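Local coordinates for protein probable acetyltransferase (PDB 2GE3) that probably transfers the acetyl group of acetyl coenzyme A, which it binds, to an acceptor not yet identified, as a member of the GNAT acetyltransferase family, at residues A24-A27 / V28-R32; V50-M53 / I54-H58. All blocks are in the same frame, centred on the assembly; numbering follows the deposited sequence.

Contacts 1 and 2 follow one another along the chain, each at the C-terminal end of a helix. Contact 1 closes helix 18-29 and contact 2 closes helix 43-55, the next helix in sequence. Their centres lie about 22 Å apart, and their nearest atoms, about 7 Å apart, do not touch. Both helices pack on the mixed sheet of this GNAT domain and share strand 68-77 as a neighbour. Contact 1 meets it through Val-69 and Trp-72, contact 2 through Asp-74 and Arg-77. The two helix ends differ in surroundings. Residues 24-32 reach bound acetyl coenzyme A through Val-28, whereas residues 50-58 lead the chain into strand 60-65.

Contact 1: residues A24-A27 / V28-R32; sequences ALDA and VSRER
Ser-29 turns its hydroxyl back toward Leu-25 because chi1 of -54° sets OG beside its own backbone N and anti to the carbonyl carbon. In Asp-26, chi1 of -163° puts CG opposite the backbone N and beside the carbonyl carbon, and the carboxylate comes across the Arg-30 chain one turn on. Ser-29 OG donates to Leu-25 O at 2.6 Å. Ser-29 N donates to Leu-25 O at 3.0 Å. The two donors arrive from opposite faces of the carbonyl plane, so Leu-25 O is gripped twice, between two buried residues, and the serine hydroxyl is satisfied within the helix.

Arg-30 CD packs against Asp-26 OD2 at 3.6 Å. Asp-26 OD2 then sits over one face of the guanidinium, 3.7 Å from Arg-30 NE. The carboxylate and guanidinium planes are 26° apart. This is a long salt bridge of charge alone, since no N-H points at the oxygen. The other oxygen, Asp-26 OD1, accepts from the backbone N of Ala-40, which holds the carboxylate to a later loop.

A water donates to Glu-31 OE2 at 2.5 Å and weakly to Ala-27 O at 3.1 Å. OE2 also pairs with Arg-98. Val-28 is buried and touches Trp-72 of strand 68-77, Leu-35 and the bound acetyl coenzyme A.

The backbone bond from Arg-30 N to Asp-26 O (3.1 Å) carries the helical pattern forward. A type I beta turn from Ser-29 to Arg-32 follows, and Arg-32 takes positive phi. This is a helix C-terminus that lends Val-28 to the acetyl coenzyme A pocket of a GNAT fold.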
ATOM      1  N   ALA A  24      13.875 -19.773   0.637  1.00 36.16           N
ATOM      2  CA  ALA A  24      12.828 -19.824  -0.410  1.00 34.89           C
ATOM      3  C   ALA A  24      12.530 -18.418  -0.915  1.00 35.26           C
ATOM      4  O   ALA A  24      12.545 -18.154  -2.092  1.00 33.43           O
ATOM      5  CB  ALA A  24      11.571 -20.420   0.211  1.00 36.20           C
ATOM      6  N   LEU A  25      12.339 -17.509   0.029  1.00 35.86           N
ATOM      7  CA  LEU A  25      12.016 -16.153  -0.242  1.00 38.90           C
ATOM      8  C   LEU A  25      13.229 -15.469  -0.925  1.00 38.49           C
ATOM      9  O   LEU A  25      13.122 -14.691  -1.903  1.00 38.02           O
ATOM     10  CB  LEU A  25      11.571 -15.497   1.084  1.00 38.25           C
ATOM     11  CG  LEU A  25      11.208 -14.037   1.177  1.00 44.31           C
ATOM     12  CD1 LEU A  25      10.027 -13.666   0.276  1.00 47.84           C
ATOM     13  CD2 LEU A  25      10.855 -13.699   2.610  1.00 43.95           C
ATOM     14  N   ASP A  26      14.402 -15.802  -0.441  1.00 38.27           N
ATOM     15  CA  ASP A  26      15.603 -15.241  -1.014  1.00 37.15           C
ATOM     16  C   ASP A  26      15.886 -15.741  -2.456  1.00 36.28           C
ATOM     17  O   ASP A  26      16.243 -14.939  -3.338  1.00 35.02           O
ATOM     18  CB  ASP A  26      16.760 -15.557  -0.078  1.00 37.93           C
ATOM     19  CG  ASP A  26      17.954 -14.711  -0.353  1.00 42.09           C
ATOM     20  OD1 ASP A  26      17.827 -13.453  -0.401  1.00 42.35           O
ATOM     21  OD2 ASP A  26      19.006 -15.331  -0.606  1.00 47.02           O
ATOM     22  N   ALA A  27      15.725 -17.053  -2.682  1.00 36.01           N
ATOM     23  CA  ALA A  27      15.833 -17.673  -4.025  1.00 35.64           C
ATOM     24  C   ALA A  27      14.843 -17.055  -5.042  1.00 35.67           C
ATOM     25  O   ALA A  27      15.239 -16.638  -6.099  1.00 36.01           O
ATOM     26  CB  ALA A  27      15.644 -19.177  -3.937  1.00 35.00           C
ATOM     27  N   VAL A  28      13.559 -16.991  -4.731  1.00 35.14           N
ATOM     28  CA  VAL A  28      12.571 -16.407  -5.637  1.00 34.17           C
ATOM     29  C   VAL A  28      12.756 -14.881  -5.858  1.00 34.62           C
ATOM     30  O   VAL A  28      12.567 -14.372  -7.005  1.00 33.92           O
ATOM     31  CB  VAL A  28      11.109 -16.762  -5.187  1.00 33.51           C
ATOM     32  CG1 VAL A  28      10.081 -16.101  -6.021  1.00 31.53           C
ATOM     33  CG2 VAL A  28      10.874 -18.343  -5.127  1.00 35.12           C
ATOM     34  N   SER A  29      13.110 -14.140  -4.802  1.00 36.30           N
ATOM     35  CA  SER A  29      13.278 -12.636  -4.910  1.00 37.42           C
ATOM     36  C   SER A  29      14.442 -12.331  -5.853  1.00 37.69           C
ATOM     37  O   SER A  29      14.354 -11.390  -6.718  1.00 37.51           O
ATOM     38  CB  SER A  29      13.543 -11.972  -3.572  1.00 36.96           C
ATOM     39  OG  SER A  29      12.525 -12.329  -2.658  1.00 45.16           O
ATOM     40  N   ARG A  30      15.484 -13.139  -5.711  1.00 36.32           N
ATOM     41  CA  ARG A  30      16.782 -12.914  -6.445  1.00 39.66           C
ATOM     42  C   ARG A  30      16.741 -13.205  -7.943  1.00 39.37           C
ATOM     43  O   ARG A  30      17.658 -12.891  -8.688  1.00 41.31           O
ATOM     44  CB  ARG A  30      17.957 -13.626  -5.747  1.00 38.19           C
ATOM     45  CG  ARG A  30      18.354 -12.946  -4.406  1.00 41.61           C
ATOM     46  CD  ARG A  30      19.615 -13.566  -3.740  1.00 42.06           C
ATOM     47  NE  ARG A  30      19.829 -14.923  -4.196  1.00 53.57           N
ATOM     48  CZ  ARG A  30      21.013 -15.544  -4.309  1.00 58.87           C
ATOM     49  NH1 ARG A  30      22.160 -14.918  -4.048  1.00 58.58           N
ATOM     50  NH2 ARG A  30      21.040 -16.808  -4.737  1.00 60.80           N
ATOM     51  N   GLU A  31      15.645 -13.783  -8.382  1.00 40.63           N
ATOM     52  CA  GLU A  31      15.361 -13.967  -9.781  1.00 41.50           C
ATOM     53  C   GLU A  31      15.040 -12.650 -10.388  1.00 41.50           C
ATOM     54  O   GLU A  31      15.139 -12.522 -11.600  1.00 43.37           O
ATOM     55  CB  GLU A  31      14.162 -14.893  -9.959  1.00 39.47           C
ATOM     56  CG  GLU A  31      14.516 -16.351  -9.650  1.00 43.53           C
ATOM     57  CD  GLU A  31      13.292 -17.339  -9.773  1.00 43.79           C
ATOM     58  OE1 GLU A  31      12.706 -17.486 -10.870  1.00 46.60           O
ATOM     59  OE2 GLU A  31      12.945 -17.993  -8.767  1.00 49.84           O
ATOM     60  N   ARG A  32      14.600 -11.695  -9.552  1.00 40.13           N
ATOM     61  CA  ARG A  32      14.292 -10.333  -9.965  1.00 40.58           C
ATOM     62  C   ARG A  32      13.246 -10.229 -11.077  1.00 40.39           C
ATOM     63  O   ARG A  32      13.306  -9.313 -11.878  1.00 42.32           O
ATOM     64  CB  ARG A  32      15.559  -9.538 -10.352  1.00 39.10           C
ATOM     65  CG  ARG A  32      16.675  -9.513  -9.321  1.00 39.86           C
ATOM     66  CD  ARG A  32      17.936  -8.803  -9.931  1.00 41.39           C
ATOM     67  NE  ARG A  32      18.264  -7.511  -9.292  1.00 40.64           N
ATOM     68  CZ  ARG A  32      18.315  -6.358  -9.914  1.00 46.98           C
ATOM     69  NH1 ARG A  32      18.043  -6.259 -11.222  1.00 53.60           N
ATOM     70  NH2 ARG A  32      18.672  -5.275  -9.239  1.00 51.15           N
TER
HETATM   71  O   HOH W   1      14.819 -19.272  -7.677  1.00 46.15           O

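Contact 2: residues V50-M53 / I54-H58; sequences VLDM and IENDH
Met-53, a selenomethionine, meets His-58 where the chain turns back at the helix end. Its side chain bends at chi2 (-94°) and again at chi3, bringing Met-53 SE 3.8 Å from His-58 CB. Met-53 SE lies at the edge of the imidazole, near its plane and 5.1 Å from the His-58 ring centroid. The two side chains cross at about a right angle. Asn-56 CB lies over the rim of one face of the His-58 ring.

Asp-52 and Asn-56 meet across one turn, their side chains crossing at a slant. Asp-52 chi1 (-168°) sets CG opposite the backbone N. Asp-52 OD1 comes 2.7 Å from Asn-56 ND2, with the carboxylate and amide planes almost perpendicular (88°). Glu-55 folds back at chi2, which brings Glu-55 OE2 2.8 Å from Leu-51 O. On the inner side, Val-50 CG1 touches Ile-54 CD1 at 4.0 Å, and both side chains pack on Ile-13.

The backbone ends in a Schellman motif, with Asp-57 as the C-prime residue at positive phi. Asp-52 O accepts from Asn-56 N, Met-53 O from His-58 N at 2.9 Å, and Ile-54 O from Asp-57 N. These three carbonyls thus find donors where the helix stops.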
ATOM      1  N   VAL A  50       7.675 -13.534  10.991  1.00 41.39           N
ATOM      2  CA  VAL A  50       7.004 -14.828  11.144  1.00 41.21           C
ATOM      3  C   VAL A  50       6.489 -15.121  12.549  1.00 41.09           C
ATOM      4  O   VAL A  50       5.391 -15.611  12.690  1.00 40.85           O
ATOM      5  CB  VAL A  50       7.827 -16.006  10.611  1.00 41.46           C
ATOM      6  CG1 VAL A  50       7.133 -17.305  10.933  1.00 40.24           C
ATOM      7  CG2 VAL A  50       8.009 -15.837   9.120  1.00 38.73           C
ATOM      8  N   LEU A  51       7.273 -14.797  13.582  1.00 42.27           N
ATOM      9  CA  LEU A  51       6.799 -14.885  14.988  1.00 41.64           C
ATOM     10  C   LEU A  51       5.541 -14.063  15.220  1.00 40.54           C
ATOM     11  O   LEU A  51       4.612 -14.567  15.783  1.00 39.82           O
ATOM     12  CB  LEU A  51       7.915 -14.568  16.011  1.00 42.02           C
ATOM     13  CG  LEU A  51       8.779 -15.769  16.536  1.00 43.54           C
ATOM     14  CD1 LEU A  51       8.771 -17.096  15.703  1.00 40.93           C
ATOM     15  CD2 LEU A  51      10.207 -15.304  16.847  1.00 40.52           C
ATOM     16  N   ASP A  52       5.515 -12.829  14.735  1.00 41.31           N
ATOM     17  CA  ASP A  52       4.360 -11.911  14.831  1.00 43.19           C
ATOM     18  C   ASP A  52       3.074 -12.421  14.133  1.00 43.80           C
ATOM     19  O   ASP A  52       1.957 -12.332  14.667  1.00 43.77           O
ATOM     20  CB  ASP A  52       4.775 -10.581  14.181  1.00 44.27           C
ATOM     21  CG  ASP A  52       3.803  -9.432  14.453  1.00 49.29           C
ATOM     22  OD1 ASP A  52       3.394  -9.204  15.622  1.00 55.47           O
ATOM     23  OD2 ASP A  52       3.478  -8.703  13.489  1.00 54.84           O
HETATM   24  N   MSE A  53       3.228 -12.915  12.912  1.00 43.55           N
HETATM   25  CA  MSE A  53       2.127 -13.502  12.187  1.00 44.90           C
HETATM   26  C   MSE A  53       1.469 -14.678  12.938  1.00 43.78           C
HETATM   27  O   MSE A  53       0.249 -14.724  13.069  1.00 42.93           O
HETATM   28  CB  MSE A  53       2.642 -13.970  10.844  1.00 46.02           C
HETATM   29  CG  MSE A  53       3.233 -12.801  10.070  1.00 54.60           C
HETATM   30 SE   MSE A  53       1.873 -12.032   8.875  1.00 70.98          SE
HETATM   31  CE  MSE A  53       2.383 -13.185   7.254  1.00 63.53           C
ATOM     32  N   ILE A  54       2.286 -15.625  13.406  1.00 42.46           N
ATOM     33  CA  ILE A  54       1.810 -16.744  14.173  1.00 42.54           C
ATOM     34  C   ILE A  54       1.063 -16.231  15.429  1.00 44.52           C
ATOM     35  O   ILE A  54      -0.024 -16.685  15.741  1.00 45.34           O
ATOM     36  CB  ILE A  54       2.984 -17.667  14.566  1.00 42.88           C
ATOM     37  CG1 ILE A  54       3.557 -18.331  13.309  1.00 41.03           C
ATOM     38  CG2 ILE A  54       2.574 -18.692  15.634  1.00 37.80           C
ATOM     39  CD1 ILE A  54       4.803 -19.184  13.577  1.00 41.42           C
ATOM     40  N   GLU A  55       1.633 -15.247  16.103  1.00 45.83           N
ATOM     41  CA  GLU A  55       1.145 -14.832  17.404  1.00 47.76           C
ATOM     42  C   GLU A  55      -0.214 -14.144  17.275  1.00 47.56           C
ATOM     43  O   GLU A  55      -1.143 -14.406  18.066  1.00 47.07           O
ATOM     44  CB  GLU A  55       2.210 -13.990  18.136  1.00 47.84           C
ATOM     45  CG  GLU A  55       3.228 -14.790  19.093  1.00 52.30           C
ATOM     46  CD  GLU A  55       3.727 -16.250  18.666  1.00 56.61           C
ATOM     47  OE1 GLU A  55       3.165 -17.212  19.287  1.00 55.38           O
ATOM     48  OE2 GLU A  55       4.689 -16.446  17.807  1.00 51.88           O
ATOM     49  N   ASN A  56      -0.320 -13.328  16.231  1.00 47.91           N
ATOM     50  CA  ASN A  56      -1.532 -12.601  15.865  1.00 48.92           C
ATOM     51  C   ASN A  56      -2.444 -13.295  14.859  1.00 49.68           C
ATOM     52  O   ASN A  56      -3.359 -12.671  14.294  1.00 49.95           O
ATOM     53  CB  ASN A  56      -1.144 -11.239  15.344  1.00 49.08           C
ATOM     54  CG  ASN A  56      -0.319 -10.494  16.339  1.00 50.61           C
ATOM     55  OD1 ASN A  56      -0.599 -10.550  17.546  1.00 51.34           O
ATOM     56  ND2 ASN A  56       0.734  -9.854  15.872  1.00 51.16           N
ATOM     57  N   ASP A  57      -2.166 -14.586  14.651  1.00 49.67           N
ATOM     58  CA  ASP A  57      -3.049 -15.500  13.965  1.00 48.99           C
ATOM     59  C   ASP A  57      -3.301 -15.195  12.456  1.00 48.10           C
ATOM     60  O   ASP A  57      -4.307 -15.677  11.905  1.00 46.64           O
ATOM     61  CB  ASP A  57      -4.352 -15.639  14.783  1.00 50.50           C
ATOM     62  CG  ASP A  57      -5.082 -16.944  14.500  1.00 54.48           C
ATOM     63  OD1 ASP A  57      -4.429 -18.017  14.565  1.00 57.51           O
ATOM     64  OD2 ASP A  57      -6.308 -16.906  14.189  1.00 58.40           O
ATOM     65  N   HIS A  58      -2.380 -14.441  11.813  1.00 46.59           N
ATOM     66  CA  HIS A  58      -2.468 -14.052  10.366  1.00 45.63           C
ATOM     67  C   HIS A  58      -2.037 -15.180   9.391  1.00 42.97           C
ATOM     68  O   HIS A  58      -0.982 -15.818   9.621  1.00 42.71           O
ATOM     69  CB  HIS A  58      -1.633 -12.824  10.075  1.00 45.94           C
ATOM     70  CG  HIS A  58      -2.049 -11.623  10.858  1.00 49.45           C
ATOM     71  ND1 HIS A  58      -1.260 -10.502  10.970  1.00 53.55           N
ATOM     72  CD2 HIS A  58      -3.163 -11.379  11.591  1.00 51.87           C
ATOM     73  CE1 HIS A  58      -1.869  -9.613  11.732  1.00 54.90           C
ATOM     74  NE2 HIS A  58      -3.029 -10.123  12.122  1.00 54.96           N
TER